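Local structure of 3-hydroxyacyl-CoA dehydrogenase (Brucella melitensis 64/150, 4PN3) at residues 41-46 with 62-67; 199-204 with 226-231. The protein probably catalyses the NAD(P)-dependent interconversion of 3-hydroxyacyl-CoA and 3-ketoacyl-CoA, as a member of the short-chain dehydrogenase family. All coordinates share one frame; numbering follows the deposited sequence.

Contact 1 of 2, residues 41-46 with 62-67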
loop_
_atom_site.group_PDB
_atom_site.type_symbol
_atom_site.label_atom_id
_atom_site.label_comp_id
_atom_site.label_asym_id
_atom_site.label_seq_id
_atom_site.Cartn_x
_atom_site.Cartn_y
_atom_site.Cartn_z
ATOM N N VAL A 41 12.083 22.595 -22.656
ATOM C CA VAL A 41 10.912 23.314 -23.062
ATOM C C VAL A 41 9.972 23.467 -21.860
ATOM O O VAL A 41 9.387 22.526 -21.389
ATOM C CB VAL A 41 10.187 22.581 -24.201
ATOM C CG1 VAL A 41 8.969 23.340 -24.672
ATOM C CG2 VAL A 41 11.173 22.345 -25.330
ATOM N N LEU A 42 9.789 24.695 -21.448
ATOM C CA LEU A 42 8.864 25.046 -20.394
ATOM C C LEU A 42 7.431 25.194 -20.902
ATOM O O LEU A 42 7.172 25.953 -21.801
ATOM C CB LEU A 42 9.291 26.395 -19.761
ATOM C CG LEU A 42 10.583 26.354 -18.948
ATOM C CD1 LEU A 42 11.800 26.510 -19.815
ATOM C CD2 LEU A 42 10.554 27.456 -17.915
ATOM N N LEU A 43 6.504 24.551 -20.214
ATOM C CA LEU A 43 5.091 24.738 -20.478
ATOM C C LEU A 43 4.377 25.275 -19.227
ATOM O O LEU A 43 4.536 24.751 -18.112
ATOM C CB LEU A 43 4.452 23.438 -20.893
ATOM C CG LEU A 43 5.153 22.617 -21.959
ATOM C CD1 LEU A 43 4.421 21.261 -22.111
ATOM C CD2 LEU A 43 5.225 23.341 -23.295
ATOM N N ASP A 44 3.562 26.304 -19.426
ATOM C CA ASP A 44 2.738 26.880 -18.350
ATOM C C ASP A 44 1.591 27.638 -18.973
ATOM O O ASP A 44 1.720 28.128 -20.123
ATOM C CB ASP A 44 3.614 27.799 -17.487
ATOM C CG ASP A 44 3.164 27.872 -16.049
ATOM O OD1 ASP A 44 2.027 28.345 -15.793
ATOM O OD2 ASP A 44 3.947 27.470 -15.161
ATOM N N VAL A 45 0.484 27.764 -18.233
ATOM C CA VAL A 45 -0.648 28.627 -18.696
ATOM C C VAL A 45 -0.312 30.105 -18.510
ATOM O O VAL A 45 -0.883 30.948 -19.180
ATOM C CB VAL A 45 -2.001 28.362 -18.037
ATOM C CG1 VAL A 45 -2.430 26.998 -18.469
ATOM C CG2 VAL A 45 -1.943 28.481 -16.510
ATOM N N ASN A 46 0.601 30.409 -17.596
ATOM C CA ASN A 46 0.982 31.800 -17.338
ATOM C C ASN A 46 2.179 32.237 -18.140
ATOM O O ASN A 46 3.307 31.859 -17.835
ATOM C CB ASN A 46 1.269 32.030 -15.851
ATOM C CG ASN A 46 1.457 33.503 -15.533
ATOM O OD1 ASN A 46 2.567 33.958 -15.265
ATOM N ND2 ASN A 46 0.366 34.260 -15.588
ATOM N N ARG A 62 13.358 27.076 -23.888
ATOM C CA ARG A 62 12.258 27.722 -24.641
ATOM C C ARG A 62 10.995 27.678 -23.805
ATOM O O ARG A 62 10.877 26.834 -22.897
ATOM C CB ARG A 62 11.977 26.980 -25.934
ATOM C CG ARG A 62 13.169 26.856 -26.871
ATOM C CD ARG A 62 13.463 28.156 -27.658
ATOM N NE ARG A 62 14.536 27.862 -28.593
ATOM C CZ ARG A 62 15.839 27.787 -28.297
ATOM N NH1 ARG A 62 16.298 28.073 -27.079
ATOM N NH2 ARG A 62 16.689 27.393 -29.233
ATOM N N PHE A 63 10.066 28.579 -24.089
ATOM C CA PHE A 63 8.757 28.582 -23.426
ATOM C C PHE A 63 7.619 28.458 -24.428
ATOM O O PHE A 63 7.667 29.045 -25.503
ATOM C CB PHE A 63 8.542 29.851 -22.644
ATOM C CG PHE A 63 7.149 30.009 -22.180
ATOM C CD1 PHE A 63 6.661 29.202 -21.148
ATOM C CD2 PHE A 63 6.263 30.894 -22.806
ATOM C CE1 PHE A 63 5.340 29.319 -20.721
ATOM C CE2 PHE A 63 4.945 31.018 -22.365
ATOM C CZ PHE A 63 4.484 30.224 -21.327
ATOM N N GLN A 64 6.607 27.663 -24.082
ATOM C CA GLN A 64 5.400 27.546 -24.930
ATOM C C GLN A 64 4.143 27.573 -24.060
ATOM O O GLN A 64 3.958 26.684 -23.200
ATOM C CB GLN A 64 5.471 26.248 -25.741
ATOM C CG GLN A 64 4.210 25.871 -26.497
ATOM C CD GLN A 64 3.880 26.804 -27.647
ATOM O OE1 GLN A 64 4.753 27.287 -28.361
ATOM N NE2 GLN A 64 2.592 27.001 -27.874
ATOM N N ARG A 65 3.293 28.578 -24.266
ATOM C CA ARG A 65 2.088 28.697 -23.485
ATOM C C ARG A 65 1.153 27.500 -23.721
ATOM O O ARG A 65 0.932 27.127 -24.850
ATOM C CB ARG A 65 1.339 29.929 -23.832
ATOM C CG ARG A 65 0.352 30.266 -22.762
ATOM C CD ARG A 65 -0.828 31.023 -23.268
ATOM N NE ARG A 65 -1.795 30.968 -22.199
ATOM C CZ ARG A 65 -2.928 31.610 -22.265
ATOM N NH1 ARG A 65 -3.165 32.343 -23.343
ATOM N NH2 ARG A 65 -3.804 31.537 -21.262
ATOM N N THR A 66 0.621 26.915 -22.662
ATOM C CA THR A 66 -0.073 25.645 -22.767
ATOM C C THR A 66 -1.109 25.401 -21.656
ATOM O O THR A 66 -0.809 25.514 -20.481
ATOM C CB THR A 66 0.936 24.475 -22.734
ATOM O OG1 THR A 66 1.988 24.680 -23.718
ATOM C CG2 THR A 66 0.256 23.122 -22.989
ATOM N N ASP A 67 -2.321 25.038 -22.073
ATOM C CA ASP A 67 -3.301 24.443 -21.196
ATOM C C ASP A 67 -3.149 22.947 -21.312
ATOM O O ASP A 67 -3.599 22.346 -22.289
ATOM C CB ASP A 67 -4.734 24.878 -21.577
ATOM C CG ASP A 67 -5.804 24.207 -20.724
ATOM O OD1 ASP A 67 -5.464 23.376 -19.862
ATOM O OD2 ASP A 67 -7.006 24.527 -20.881
#
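Leu-42 uses both of its backbone polar groups on the neighbouring strand. Its N donates to Arg-62 O over 2.8 Å, and its O receives Gln-64 N at 2.9 Å with a C=O...N angle of 177°, nearly in line with the carbonyl. The two parallel strands are twisted by 27° against each other. Further on, Thr-66 N reaches Asp-44 O at 3.0 Å from above the carbonyl plane. A weak bond follows from Arg-65 NE to Val-45 O. A chi1 of 169° lays the Phe-63 ring along the backbone from Leu-42 O, 3.4 Å from its CD1, to Asp-44, whose CB meets the ring edge in plane. Leu-43 CD2 packs 3.8 Å from Gln-64 CB, on the side where helix 71-85 lies. Both carboxylate oxygens of Asp-44 are engaged: OD1 accepts Asn-46 N at 3.1 Å, an Asx turn, and OD2 accepts Gly-22 N. Asn-46 OD1 in turn caps Ala-49 N at the start of helix 47-57. An acidic residue late in the second strand, beside the glycine-rich turn, is characteristic of the Rossmann dinucleotide-binding fold; the two strands paired here are joined by helix 47-57 in a beta-alpha-beta unit.

Contact 2 of 2, residues 199-204 with 226-231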
loop_
_atom_site.group_PDB
_atom_site.type_symbol
_atom_site.label_atom_id
_atom_site.label_comp_id
_atom_site.label_asym_id
_atom_site.label_seq_id
_atom_site.Cartn_x
_atom_site.Cartn_y
_atom_site.Cartn_z
ATOM N N PRO A 199 5.035 14.024 -3.600
ATOM C CA PRO A 199 5.585 14.971 -2.630
ATOM C C PRO A 199 4.730 15.218 -1.406
ATOM O O PRO A 199 3.491 15.100 -1.448
ATOM C CB PRO A 199 5.765 16.266 -3.422
ATOM C CG PRO A 199 4.964 16.117 -4.646
ATOM C CD PRO A 199 4.674 14.668 -4.869
ATOM N N GLY A 200 5.414 15.489 -0.288
ATOM C CA GLY A 200 4.781 15.953 0.961
ATOM C C GLY A 200 4.619 17.452 0.872
ATOM O O GLY A 200 4.189 17.969 -0.148
ATOM N N ILE A 201 4.947 18.161 1.936
ATOM C CA ILE A 201 4.733 19.586 1.991
ATOM C C ILE A 201 5.972 20.312 1.477
ATOM O O ILE A 201 7.051 20.221 2.073
ATOM C CB ILE A 201 4.430 20.047 3.402
ATOM C CG1 ILE A 201 3.310 19.188 4.034
ATOM C CG2 ILE A 201 3.994 21.495 3.394
ATOM C CD1 ILE A 201 3.035 19.470 5.505
ATOM N N PHE A 202 5.801 21.036 0.363
ATOM C CA PHE A 202 6.873 21.802 -0.241
ATOM C C PHE A 202 6.594 23.306 -0.297
ATOM O O PHE A 202 5.434 23.733 -0.259
ATOM C CB PHE A 202 7.163 21.284 -1.631
ATOM C CG PHE A 202 8.045 20.080 -1.654
ATOM C CD1 PHE A 202 7.562 18.849 -1.258
ATOM C CD2 PHE A 202 9.375 20.180 -2.057
ATOM C CE1 PHE A 202 8.372 17.735 -1.292
ATOM C CE2 PHE A 202 10.199 19.073 -2.070
ATOM C CZ PHE A 202 9.688 17.844 -1.691
ATOM N N LYS A 203 7.647 24.099 -0.317
ATOM C CA LYS A 203 7.500 25.574 -0.535
ATOM C C LYS A 203 7.007 25.836 -1.932
ATOM O O LYS A 203 7.793 26.120 -2.797
ATOM C CB LYS A 203 8.829 26.346 -0.412
ATOM C CG LYS A 203 8.991 27.261 0.788
ATOM C CD LYS A 203 10.468 27.373 1.128
ATOM C CE LYS A 203 10.838 28.530 2.038
ATOM N NZ LYS A 203 10.970 28.112 3.470
ATOM N N THR A 204 5.717 25.704 -2.139
ATOM C CA THR A 204 5.060 26.063 -3.418
ATOM C C THR A 204 4.610 27.539 -3.360
ATOM O O THR A 204 4.604 28.108 -2.284
ATOM C CB THR A 204 3.786 25.204 -3.637
ATOM O OG1 THR A 204 2.866 25.436 -2.554
ATOM C CG2 THR A 204 4.115 23.690 -3.707
ATOM N N PRO A 226 12.190 18.649 9.937
ATOM C CA PRO A 226 10.968 19.346 10.318
ATOM C C PRO A 226 10.849 20.707 9.640
ATOM O O PRO A 226 10.830 21.744 10.300
ATOM C CB PRO A 226 11.118 19.472 11.834
ATOM C CG PRO A 226 12.592 19.621 12.041
ATOM C CD PRO A 226 13.276 18.862 10.931
ATOM N N ARG A 227 10.717 20.702 8.324
ATOM C CA ARG A 227 10.616 21.947 7.549
ATOM C C ARG A 227 9.879 21.660 6.264
ATOM O O ARG A 227 9.651 20.491 5.911
ATOM C CB ARG A 227 11.995 22.457 7.219
ATOM C CG ARG A 227 12.817 21.467 6.414
ATOM C CD ARG A 227 14.088 22.086 5.889
ATOM N NE ARG A 227 14.991 21.062 5.363
ATOM C CZ ARG A 227 14.936 20.513 4.151
ATOM N NH1 ARG A 227 13.975 20.819 3.296
ATOM N NH2 ARG A 227 15.876 19.633 3.796
ATOM N N LEU A 228 9.523 22.728 5.556
ATOM C CA LEU A 228 9.034 22.626 4.191
ATOM C C LEU A 228 10.107 22.055 3.288
ATOM O O LEU A 228 11.281 22.354 3.424
ATOM C CB LEU A 228 8.624 23.991 3.676
ATOM C CG LEU A 228 7.585 24.749 4.530
ATOM C CD1 LEU A 228 7.299 26.102 3.902
ATOM C CD2 LEU A 228 6.296 23.955 4.682
ATOM N N GLY A 229 9.701 21.195 2.377
ATOM C CA GLY A 229 10.634 20.689 1.385
ATOM C C GLY A 229 11.008 21.796 0.372
ATOM O O GLY A 229 10.201 22.680 0.084
ATOM N N GLU A 230 12.245 21.741 -0.115
ATOM C CA GLU A 230 12.764 22.716 -1.055
ATOM C C GLU A 230 12.536 22.161 -2.480
ATOM O O GLU A 230 12.769 20.957 -2.756
ATOM C CB GLU A 230 14.294 22.981 -0.738
ATOM C CG GLU A 230 14.837 24.368 -1.058
ATOM C CD GLU A 230 14.198 25.521 -0.266
ATOM O OE1 GLU A 230 14.086 25.515 0.970
ATOM O OE2 GLU A 230 13.844 26.517 -0.896
ATOM N N PRO A 231 12.048 23.002 -3.397
ATOM C CA PRO A 231 11.749 22.490 -4.746
ATOM C C PRO A 231 12.943 21.841 -5.394
ATOM O O PRO A 231 12.775 20.902 -6.209
ATOM C CB PRO A 231 11.304 23.749 -5.497
ATOM C CG PRO A 231 10.613 24.561 -4.461
ATOM C CD PRO A 231 11.409 24.312 -3.169
#
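Phe-202 carries CG anti to its carbonyl carbon (chi1 -82°), which turns the ring so that one face meets Gly-229 CA; Leu-228, with chi1 -55° and chi2 179°, spreads its two methyls between Ile-201 and Lys-203. The CH-pi evidence is direct: Gly-229 CA stands 3.9 Å from the centroid of the Phe-202 ring, over that face and displaced toward the rim. At the ring edge, Phe-202 CE2 approaches Glu-230 O to 3.3 Å in plane. Two backbone bonds accompany this CH-pi contact. Gly-229 N donates to Ile-201 O at 2.8 Å, in the carbonyl plane, and Lys-203 N donates to Gly-229 O at 2.9 Å; together they make a single bridge between Phe-202 and Gly-229. Leu-228 CD2 touches Ile-201 CG2 at 3.6 Å, whereas its CD1 meets Lys-203 CG at 3.7 Å, the lysine chain crossing at about a right angle. Lys-203 then runs alongside Glu-230, but NZ remains 4.8 Å from OE1, so any attraction is probably long-range. Met-246 of the second subunit also packs on Phe-202. The bridge thus joins the loop leaving strand 192-199 to the one entering helix 231-243, with Met-207 of helix 205-209 against Ile-201 and Leu-228, and helix 24-35 against Phe-202 through Leu-25 and against Pro-231 through Ala-28.

Contact 1 closes before contact 2 opens along the chain; their centres are 24 Å apart and their nearest atoms about 12 Å, so neither touches the other. The glycine-rich turn and helix 24-35 provide a structural connection: contact 1 reaches the turn through the Asp-44 carboxylate, and contact 2 packs on the helix that follows it. The turn at Gly-22 probably belongs to the glycine-rich nucleotide-binding motif of the family, which would place the cofactor site near here. Contact 1 lies at the 61-65 margin of the parallel sheet, whereas the loop 199-204 follows strand 192-199, next to the other outermost strand, 251-254.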